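PDB 1M72: caspase-1 from Spodoptera frugiperda, which probably acts as a cysteine protease in the caspase cascade that executes apoptosis, cleaving targets that include baculovirus p35 and the nuclear immunophilin FKBP46. Local coordinates for residues C[105-110]-C[147-152]; C[192-197]-C[249-254]; C[39-44]-C[52-57]. One frame throughout, in Å; residues are numbered along the deposited sequence.

The three contacts lie at the C-terminal ends of the parallel strands of the caspase sheet, where loops build the active site. Along the chain, interaction 3 (39-44 with 52-57) closes before interaction 1 (105-110 with 147-152) opens, and interaction 2 (192-197 with 249-254) comes last. Interaction 1 is the middle one, its centre about 10 Å from that of interaction 2 and about 12 Å from that of interaction 3; the outer two are about 17 Å apart. Strand 98-106 runs between strands 31-39 and 143-148, linking interactions 3 and 1. Gln148 NE2 and Ser194 OG probably hydrogen-bond, joining interactions 1 and 2, which both touch the bound peptide; Phe43 of interaction 3 meets His108.

Interaction 1. Residues C[105-110]-C[147-152]; sequences VLTHGE and IQACQG
Ile147 and Gln148 end strand 143-148 beside the parallel strand 98-106, with Val105 and Leu106 as their partners. Ile147 and Val105 put branched apolar side chains on one face of the sheet, a natural choice for a buried strand. Gln148 hands the ladder on with both its backbone groups: its N-H meets Val105 O at 2.8 Å, and its O accepts from Thr107 N at 2.9 Å, both bonds running nearly along the C=O axes. On the opposite face its CB lies 3.9 Å from Leu106 CD2, the side chains crossing at about a right angle. The chain then bends at chi2 (50°), so that NE2 binds an acidic side chain of the bound peptide and Ser194 OG.

Past Gln148 the pairing gives way to close packing. Ala149 turns its methyl toward the other segment, CB 3.2 Å from Thr107 O; so small a side chain suits this narrow place. Cys150 O lies 3.0 Å from Gly109 C, so close that only glycine, with no CB, fits beside it. SG is covalently linked to the bound peptide, which the backbones of Cys150 and Gly109 also hydrogen-bond, consistent with the caspase oxyanion hole. Gln151 NE2 bonds to Thr188 O. At Gly152, whose phi of 148° suits glycine, a water donates to Gly109 O and, weakly, to Gly152 O. His108 points away from 147-152, its NE2 bonded to Lys49 O. The loops that follow two adjacent parallel strands carry His108 and Cys150 to the same cleft, as in the caspase catalytic dyad, assigned here by similarity.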
loop_
_atom_site.group_PDB
_atom_site.type_symbol
_atom_site.label_atom_id
_atom_site.label_comp_id
_atom_site.label_asym_id
_atom_site.label_seq_id
_atom_site.Cartn_x
_atom_site.Cartn_y
_atom_site.Cartn_z
ATOM N N VAL C 105 10.652 12.410 3.303
ATOM C CA VAL C 105 11.209 13.217 2.244
ATOM C C VAL C 105 10.143 14.202 1.828
ATOM O O VAL C 105 9.020 13.814 1.554
ATOM C CB VAL C 105 11.653 12.342 1.038
ATOM C CG1 VAL C 105 12.254 13.224 -0.084
ATOM C CG2 VAL C 105 12.688 11.348 1.483
ATOM N N LEU C 106 10.502 15.484 1.814
ATOM C CA LEU C 106 9.592 16.589 1.465
ATOM C C LEU C 106 10.269 17.283 0.264
ATOM O O LEU C 106 11.298 17.982 0.429
ATOM C CB LEU C 106 9.490 17.558 2.647
ATOM C CG LEU C 106 9.379 16.961 4.061
ATOM C CD1 LEU C 106 9.453 18.108 5.093
ATOM C CD2 LEU C 106 8.075 16.226 4.221
ATOM N N THR C 107 9.702 17.102 -0.933
ATOM C CA THR C 107 10.361 17.628 -2.141
ATOM C C THR C 107 9.490 17.612 -3.409
ATOM O O THR C 107 8.286 17.375 -3.333
ATOM C CB THR C 107 11.670 16.804 -2.381
ATOM O OG1 THR C 107 12.455 17.426 -3.396
ATOM C CG2 THR C 107 11.357 15.356 -2.805
ATOM N N HIS C 108 10.082 17.924 -4.565
ATOM C CA HIS C 108 9.343 17.868 -5.849
ATOM C C HIS C 108 9.500 16.436 -6.427
ATOM O O HIS C 108 10.526 15.783 -6.229
ATOM C CB HIS C 108 9.919 18.824 -6.899
ATOM C CG HIS C 108 9.525 20.257 -6.722
ATOM N ND1 HIS C 108 8.218 20.688 -6.814
ATOM C CD2 HIS C 108 10.275 21.363 -6.491
ATOM C CE1 HIS C 108 8.180 21.998 -6.647
ATOM N NE2 HIS C 108 9.416 22.433 -6.452
ATOM N N GLY C 109 8.490 15.985 -7.162
ATOM C CA GLY C 109 8.538 14.673 -7.774
ATOM C C GLY C 109 7.740 14.521 -9.069
ATOM O O GLY C 109 6.946 15.390 -9.481
ATOM N N GLU C 110 7.995 13.389 -9.714
ATOM C CA GLU C 110 7.348 12.952 -10.941
ATOM C C GLU C 110 7.125 11.456 -10.711
ATOM O O GLU C 110 7.581 10.905 -9.697
ATOM C CB GLU C 110 8.287 13.158 -12.120
ATOM C CG GLU C 110 8.601 14.637 -12.360
ATOM C CD GLU C 110 9.352 14.880 -13.666
ATOM O OE1 GLU C 110 9.131 14.110 -14.642
ATOM O OE2 GLU C 110 10.140 15.847 -13.704
ATOM N N ILE C 147 6.590 10.099 2.146
ATOM C CA ILE C 147 6.995 10.931 1.037
ATOM C C ILE C 147 6.008 11.988 0.630
ATOM O O ILE C 147 4.873 11.686 0.199
ATOM C CB ILE C 147 7.319 10.046 -0.186
ATOM C CG1 ILE C 147 8.438 9.066 0.190
ATOM C CG2 ILE C 147 7.737 10.914 -1.384
ATOM C CD1 ILE C 147 8.429 7.907 -0.633
ATOM N N GLN C 148 6.412 13.243 0.802
ATOM C CA GLN C 148 5.569 14.367 0.353
ATOM C C GLN C 148 6.251 14.853 -0.939
ATOM O O GLN C 148 7.324 15.426 -0.886
ATOM C CB GLN C 148 5.533 15.478 1.387
ATOM C CG GLN C 148 4.864 16.812 0.910
ATOM C CD GLN C 148 3.514 16.595 0.262
ATOM O OE1 GLN C 148 2.642 15.888 0.788
ATOM N NE2 GLN C 148 3.327 17.204 -0.890
ATOM N N ALA C 149 5.623 14.571 -2.077
ATOM C CA ALA C 149 6.123 14.932 -3.412
ATOM C C ALA C 149 5.096 14.473 -4.450
ATOM O O ALA C 149 4.293 13.561 -4.171
ATOM C CB ALA C 149 7.483 14.265 -3.692
ATOM N N CYS C 150 5.082 15.093 -5.633
ATOM C CA CYS C 150 4.115 14.663 -6.642
ATOM C C CYS C 150 4.614 13.365 -7.248
ATOM O O CYS C 150 5.825 13.134 -7.280
ATOM C CB CYS C 150 4.031 15.674 -7.773
ATOM S SG CYS C 150 3.219 17.179 -7.300
ATOM N N GLN C 151 3.682 12.542 -7.729
ATOM C CA GLN C 151 4.029 11.273 -8.373
ATOM C C GLN C 151 3.559 11.399 -9.839
ATOM O O GLN C 151 3.329 10.401 -10.523
ATOM C CB GLN C 151 3.310 10.097 -7.709
ATOM C CG GLN C 151 3.748 9.768 -6.313
ATOM C CD GLN C 151 3.622 8.263 -6.039
ATOM O OE1 GLN C 151 4.370 7.460 -6.604
ATOM N NE2 GLN C 151 2.672 7.881 -5.187
ATOM N N GLY C 152 3.449 12.640 -10.306
ATOM C CA GLY C 152 2.981 12.891 -11.651
ATOM C C GLY C 152 2.217 14.200 -11.724
ATOM O O GLY C 152 2.220 14.985 -10.779
HETATM O O HOH W 1 4.642 16.703 -11.267
HETATM O O HOH W 2 6.767 8.318 -7.769
#

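Interaction 2. Residues C[192-197]-C[249-254]; sequences YFSWRN and QKQVPC. With EDO (1,2-ethanediol), chain J.
One direct hydrogen bond joins the segments: Trp195 N-H donates to Gln251 OE1, with N and OE1 2.7 Å apart, on a lone pair in the carbonyl plane. Gln251 suits the task because its chain is extended, CG anti to the backbone N (chi1 176°) and chi2 -178°, which carries the amide from one loop to the other. The amide lies nearly coplanar with the indole, 24° apart, and OE1 also sits at the ring's edge, 3.4 Å from Trp195 CD1. NE2 turns to Ser187 O, so both ends of this buried amide have partners.

Two waters bridge the segments. One accepts from Trp195 NE1 and donates to Lys250 O; the other accepts from Gln251 NE2 and donates to Trp195 O.

The strand 195-197 thus braced forms a wall of the caspase substrate cleft: Trp195 and Arg196 pair in an antiparallel ladder with the bound peptide, Trp195 packs on one of its apolar side chains, and Arg196 forms salt bridges to an acidic one.

Apolar contact comes from Gln249, whose CB lies 3.9 Å from Trp195 CZ2 before the chain bends at chi2 and leads its amide off to His247 O.

A molecule of 1,2-ethanediol, probably from the crystallisation liquor, lies between the loops. Its O1 donates to Val252 O at 2.8 Å, its O2 stands over one face of the Tyr192 ring, offset toward the rim, and it also hydrogen-bonds Thr188 OG1 and Val189 N.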
loop_
_atom_site.group_PDB
_atom_site.type_symbol
_atom_site.label_atom_id
_atom_site.label_comp_id
_atom_site.label_asym_id
_atom_site.label_seq_id
_atom_site.Cartn_x
_atom_site.Cartn_y
_atom_site.Cartn_z
ATOM N N TYR C 192 -0.278 11.283 -9.847
ATOM C CA TYR C 192 -0.931 12.535 -9.453
ATOM C C TYR C 192 -0.130 13.610 -8.786
ATOM O O TYR C 192 0.923 13.359 -8.201
ATOM C CB TYR C 192 -2.135 12.239 -8.546
ATOM C CG TYR C 192 -3.223 11.603 -9.323
ATOM C CD1 TYR C 192 -3.059 10.299 -9.814
ATOM C CD2 TYR C 192 -4.315 12.365 -9.784
ATOM C CE1 TYR C 192 -3.930 9.775 -10.769
ATOM C CE2 TYR C 192 -5.190 11.864 -10.727
ATOM C CZ TYR C 192 -4.991 10.563 -11.240
ATOM O OH TYR C 192 -5.765 10.086 -12.288
ATOM N N PHE C 193 -0.662 14.829 -8.880
ATOM C CA PHE C 193 -0.072 15.988 -8.208
ATOM C C PHE C 193 -0.292 15.785 -6.700
ATOM O O PHE C 193 -1.182 15.017 -6.269
ATOM C CB PHE C 193 -0.797 17.288 -8.563
ATOM C CG PHE C 193 -0.427 17.867 -9.881
ATOM C CD1 PHE C 193 -1.381 17.957 -10.900
ATOM C CD2 PHE C 193 0.851 18.389 -10.090
ATOM C CE1 PHE C 193 -1.085 18.573 -12.133
ATOM C CE2 PHE C 193 1.183 19.013 -11.314
ATOM C CZ PHE C 193 0.199 19.108 -12.350
ATOM N N SER C 194 0.496 16.517 -5.913
ATOM C CA SER C 194 0.407 16.484 -4.457
ATOM C C SER C 194 0.334 17.948 -4.045
ATOM O O SER C 194 1.126 18.754 -4.521
ATOM C CB SER C 194 1.656 15.841 -3.887
ATOM O OG SER C 194 1.475 15.589 -2.538
ATOM N N TRP C 195 -0.604 18.288 -3.168
ATOM C CA TRP C 195 -0.767 19.684 -2.786
ATOM C C TRP C 195 -0.111 20.153 -1.496
ATOM O O TRP C 195 -0.091 19.438 -0.481
ATOM C CB TRP C 195 -2.239 20.043 -2.749
ATOM C CG TRP C 195 -2.875 20.008 -4.087
ATOM C CD1 TRP C 195 -3.444 18.921 -4.689
ATOM C CD2 TRP C 195 -3.111 21.122 -4.964
ATOM N NE1 TRP C 195 -4.031 19.289 -5.871
ATOM C CE2 TRP C 195 -3.844 20.630 -6.074
ATOM C CE3 TRP C 195 -2.785 22.490 -4.918
ATOM C CZ2 TRP C 195 -4.257 21.451 -7.134
ATOM C CZ3 TRP C 195 -3.195 23.314 -5.980
ATOM C CH2 TRP C 195 -3.925 22.778 -7.074
ATOM N N ARG C 196 0.400 21.378 -1.578
ATOM C CA ARG C 196 1.102 22.085 -0.507
ATOM C C ARG C 196 0.573 23.527 -0.334
ATOM O O ARG C 196 0.411 24.271 -1.306
ATOM C CB ARG C 196 2.612 22.131 -0.844
ATOM C CG ARG C 196 3.537 22.979 0.115
ATOM C CD ARG C 196 5.045 22.761 -0.246
ATOM N NE ARG C 196 5.189 22.711 -1.700
ATOM C CZ ARG C 196 5.193 23.777 -2.491
ATOM N NH1 ARG C 196 5.095 25.001 -1.958
ATOM N NH2 ARG C 196 5.197 23.616 -3.824
ATOM N N ASN C 197 0.277 23.937 0.889
ATOM C CA ASN C 197 -0.139 25.321 1.092
ATOM C C ASN C 197 1.117 26.062 1.567
ATOM O O ASN C 197 1.814 25.592 2.473
ATOM C CB ASN C 197 -1.221 25.440 2.144
ATOM C CG ASN C 197 -1.519 26.916 2.499
ATOM O OD1 ASN C 197 -0.892 27.502 3.405
ATOM N ND2 ASN C 197 -2.451 27.527 1.747
ATOM N N GLN C 249 -9.376 21.065 -6.706
ATOM C CA GLN C 249 -8.940 19.694 -6.909
ATOM C C GLN C 249 -8.814 18.985 -5.556
ATOM O O GLN C 249 -8.704 19.634 -4.503
ATOM C CB GLN C 249 -7.633 19.676 -7.708
ATOM C CG GLN C 249 -7.757 20.446 -9.035
ATOM C CD GLN C 249 -8.705 19.760 -9.995
ATOM O OE1 GLN C 249 -8.444 18.642 -10.413
ATOM N NE2 GLN C 249 -9.824 20.416 -10.329
ATOM N N LYS C 250 -8.866 17.659 -5.610
ATOM C CA LYS C 250 -8.829 16.772 -4.446
ATOM C C LYS C 250 -7.593 15.893 -4.467
ATOM O O LYS C 250 -6.852 15.837 -5.474
ATOM C CB LYS C 250 -10.054 15.880 -4.466
ATOM C CG LYS C 250 -11.346 16.668 -4.509
ATOM C CD LYS C 250 -11.569 17.396 -3.195
ATOM C CE LYS C 250 -12.158 16.425 -2.145
ATOM N NZ LYS C 250 -12.059 17.029 -0.803
ATOM N N GLN C 251 -7.393 15.177 -3.370
ATOM C CA GLN C 251 -6.219 14.331 -3.215
ATOM C C GLN C 251 -6.422 13.293 -2.150
ATOM O O GLN C 251 -7.090 13.560 -1.132
ATOM C CB GLN C 251 -5.028 15.198 -2.808
ATOM C CG GLN C 251 -3.742 14.444 -2.523
ATOM C CD GLN C 251 -2.609 15.361 -2.079
ATOM O OE1 GLN C 251 -2.501 16.500 -2.545
ATOM N NE2 GLN C 251 -1.744 14.865 -1.178
ATOM N N VAL C 252 -5.888 12.100 -2.408
ATOM C CA VAL C 252 -5.898 11.027 -1.426
ATOM C C VAL C 252 -4.491 10.394 -1.380
ATOM O O VAL C 252 -3.848 10.214 -2.407
ATOM C CB VAL C 252 -6.991 9.936 -1.691
ATOM C CG1 VAL C 252 -6.684 9.092 -2.984
ATOM C CG2 VAL C 252 -7.077 9.015 -0.469
ATOM N N PRO C 253 -3.987 10.078 -0.169
ATOM C CA PRO C 253 -2.648 9.463 -0.026
ATOM C C PRO C 253 -2.690 8.005 -0.510
ATOM O O PRO C 253 -3.775 7.441 -0.744
ATOM C CB PRO C 253 -2.362 9.531 1.488
ATOM C CG PRO C 253 -3.374 10.574 2.020
ATOM C CD PRO C 253 -4.605 10.336 1.151
ATOM N N CYS C 254 -1.497 7.417 -0.646
ATOM C CA CYS C 254 -1.306 6.027 -1.099
ATOM C C CYS C 254 -0.369 5.357 -0.060
ATOM O O CYS C 254 0.812 5.681 0.073
ATOM C CB CYS C 254 -0.688 6.033 -2.513
ATOM S SG CYS C 254 -0.667 4.378 -3.281
HETATM C C1 EDO J . -4.715 12.406 -5.611
HETATM O O1 EDO J . -3.928 11.371 -4.982
HETATM C C2 EDO J . -6.109 11.895 -5.777
HETATM O O2 EDO J . -6.083 10.916 -6.783
HETATM O O HOH W 3 -5.476 17.090 -7.569
HETATM O O HOH W 4 0.115 16.851 0.325
#

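Interaction 3. Residues C[39-44]-C[52-57]; sequences NHEHFD and TGTNVD
This is a polar, partly buried contact between the end of strand 31-39, with the loop that leaves it, and the first turn of helix 54-67, close to the active-site end of the sheet. Asn39 and Thr54 reach toward each other tip to tip. Asn39 CG is anti to the backbone N, and ND2 makes a weak hydrogen bond to Thr54 OG1, short at 2.5 Å but bent to 126° at the hydrogen. OG1 also takes a weak bond from Arg51 NH1. The other end of the same amide, Asn39 OD1, lies 2.8 Å from Asn55 ND2, the two amide planes 62° apart.

Threonine serves two purposes here, for its methyl CG2 packs 3.8 Å from Glu41 CB. Glu41 then extends across the helix start. Its OE1 comes within 3.0 Å of Asn55 OD1, a meeting of two acceptors and not a bond, while OE2 accepts a weak bond from a water. That water accepts in turn from Gly53 N at 3.2 Å and, weakly, from Asn55 N.

Gly53 holds the N-cap position with a phi of 108°, which suits glycine, and its O receives weak bonds from Val56 N and Asp57 N. A carboxylate near a helix N-terminus would tend to be stabilised in its charged form, although Asn55 OD1 close by opposes this. The contact closes a beta-alpha connection, strand 31-39 leading by a long loop into helix 54-67, as in the alpha/beta caspase fold.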
loop_
_atom_site.group_PDB
_atom_site.type_symbol
_atom_site.label_atom_id
_atom_site.label_comp_id
_atom_site.label_asym_id
_atom_site.label_seq_id
_atom_site.Cartn_x
_atom_site.Cartn_y
_atom_site.Cartn_z
ATOM N N ASN C 39 14.380 17.555 4.001
ATOM C CA ASN C 39 13.519 18.695 3.673
ATOM C C ASN C 39 14.160 19.525 2.577
ATOM O O ASN C 39 15.291 20.025 2.759
ATOM C CB ASN C 39 13.339 19.533 4.930
ATOM C CG ASN C 39 12.387 20.639 4.728
ATOM O OD1 ASN C 39 12.610 21.741 5.193
ATOM N ND2 ASN C 39 11.311 20.363 4.022
ATOM N N HIS C 40 13.433 19.688 1.466
ATOM C CA HIS C 40 13.955 20.419 0.303
ATOM C C HIS C 40 13.159 21.629 -0.023
ATOM O O HIS C 40 12.036 21.496 -0.482
ATOM C CB HIS C 40 13.958 19.539 -0.939
ATOM C CG HIS C 40 14.937 18.423 -0.867
ATOM N ND1 HIS C 40 16.274 18.591 -1.165
ATOM C CD2 HIS C 40 14.799 17.147 -0.435
ATOM C CE1 HIS C 40 16.919 17.467 -0.916
ATOM N NE2 HIS C 40 16.049 16.576 -0.473
ATOM N N GLU C 41 13.742 22.807 0.176
ATOM C CA GLU C 41 13.009 24.050 -0.113
ATOM C C GLU C 41 13.424 24.765 -1.404
ATOM O O GLU C 41 12.606 25.388 -2.077
ATOM C CB GLU C 41 13.130 25.032 1.071
ATOM C CG GLU C 41 12.146 26.247 1.014
ATOM C CD GLU C 41 12.242 27.167 2.247
ATOM O OE1 GLU C 41 13.308 27.177 2.932
ATOM O OE2 GLU C 41 11.252 27.884 2.523
ATOM N N HIS C 42 14.688 24.632 -1.759
ATOM C CA HIS C 42 15.200 25.328 -2.917
ATOM C C HIS C 42 15.978 24.355 -3.788
ATOM O O HIS C 42 16.556 23.398 -3.293
ATOM C CB HIS C 42 16.067 26.482 -2.405
ATOM C CG HIS C 42 15.364 27.346 -1.401
ATOM N ND1 HIS C 42 15.795 27.480 -0.091
ATOM C CD2 HIS C 42 14.257 28.133 -1.517
ATOM C CE1 HIS C 42 14.989 28.320 0.548
ATOM N NE2 HIS C 42 14.048 28.732 -0.293
ATOM N N PHE C 43 15.993 24.613 -5.087
ATOM C CA PHE C 43 16.648 23.733 -6.044
ATOM C C PHE C 43 17.580 24.426 -7.033
ATOM O O PHE C 43 17.287 25.532 -7.475
ATOM C CB PHE C 43 15.570 22.979 -6.836
ATOM C CG PHE C 43 14.590 22.233 -5.956
ATOM C CD1 PHE C 43 13.543 22.911 -5.321
ATOM C CD2 PHE C 43 14.785 20.870 -5.674
ATOM C CE1 PHE C 43 12.710 22.249 -4.401
ATOM C CE2 PHE C 43 13.962 20.203 -4.769
ATOM C CZ PHE C 43 12.918 20.891 -4.120
ATOM N N ASP C 44 18.680 23.754 -7.391
ATOM C CA ASP C 44 19.634 24.270 -8.368
ATOM C C ASP C 44 19.209 23.821 -9.761
ATOM O O ASP C 44 20.024 23.769 -10.664
ATOM C CB ASP C 44 21.066 23.775 -8.103
ATOM C CG ASP C 44 21.605 24.215 -6.740
ATOM O OD1 ASP C 44 21.142 25.249 -6.210
ATOM O OD2 ASP C 44 22.504 23.525 -6.213
ATOM N N THR C 52 7.910 26.871 -0.784
ATOM C CA THR C 52 7.521 27.655 0.388
ATOM C C THR C 52 6.445 26.878 1.153
ATOM O O THR C 52 5.501 26.348 0.546
ATOM C CB THR C 52 6.993 29.064 -0.006
ATOM O OG1 THR C 52 7.860 29.660 -0.992
ATOM C CG2 THR C 52 6.944 29.961 1.242
ATOM N N GLY C 53 6.630 26.775 2.471
ATOM C CA GLY C 53 5.707 26.013 3.311
ATOM C C GLY C 53 6.261 24.672 3.836
ATOM O O GLY C 53 5.799 24.154 4.866
ATOM N N THR C 54 7.248 24.112 3.129
ATOM C CA THR C 54 7.852 22.829 3.518
ATOM C C THR C 54 8.538 22.923 4.887
ATOM O O THR C 54 8.649 21.920 5.568
ATOM C CB THR C 54 8.883 22.323 2.427
ATOM O OG1 THR C 54 9.266 20.982 2.713
ATOM C CG2 THR C 54 10.126 23.170 2.391
ATOM N N ASN C 55 8.983 24.121 5.289
ATOM C CA ASN C 55 9.629 24.272 6.587
ATOM C C ASN C 55 8.575 24.139 7.690
ATOM O O ASN C 55 8.881 23.724 8.819
ATOM C CB ASN C 55 10.400 25.611 6.699
ATOM C CG ASN C 55 11.673 25.638 5.829
ATOM O OD1 ASN C 55 12.350 26.667 5.723
ATOM N ND2 ASN C 55 11.993 24.517 5.206
ATOM N N VAL C 56 7.334 24.497 7.379
ATOM C CA VAL C 56 6.280 24.307 8.351
ATOM C C VAL C 56 6.101 22.754 8.517
ATOM O O VAL C 56 5.987 22.260 9.663
ATOM C CB VAL C 56 4.961 24.964 7.867
ATOM C CG1 VAL C 56 3.802 24.594 8.813
ATOM C CG2 VAL C 56 5.117 26.492 7.831
ATOM N N ASP C 57 6.111 21.985 7.407
ATOM C CA ASP C 57 5.965 20.520 7.498
ATOM C C ASP C 57 7.122 19.924 8.299
ATOM O O ASP C 57 6.930 19.119 9.204
ATOM C CB ASP C 57 5.979 19.831 6.122
ATOM C CG ASP C 57 4.702 20.032 5.343
ATOM O OD1 ASP C 57 3.719 20.600 5.883
ATOM O OD2 ASP C 57 4.686 19.612 4.170
HETATM O O HOH W 5 8.676 27.502 4.804
#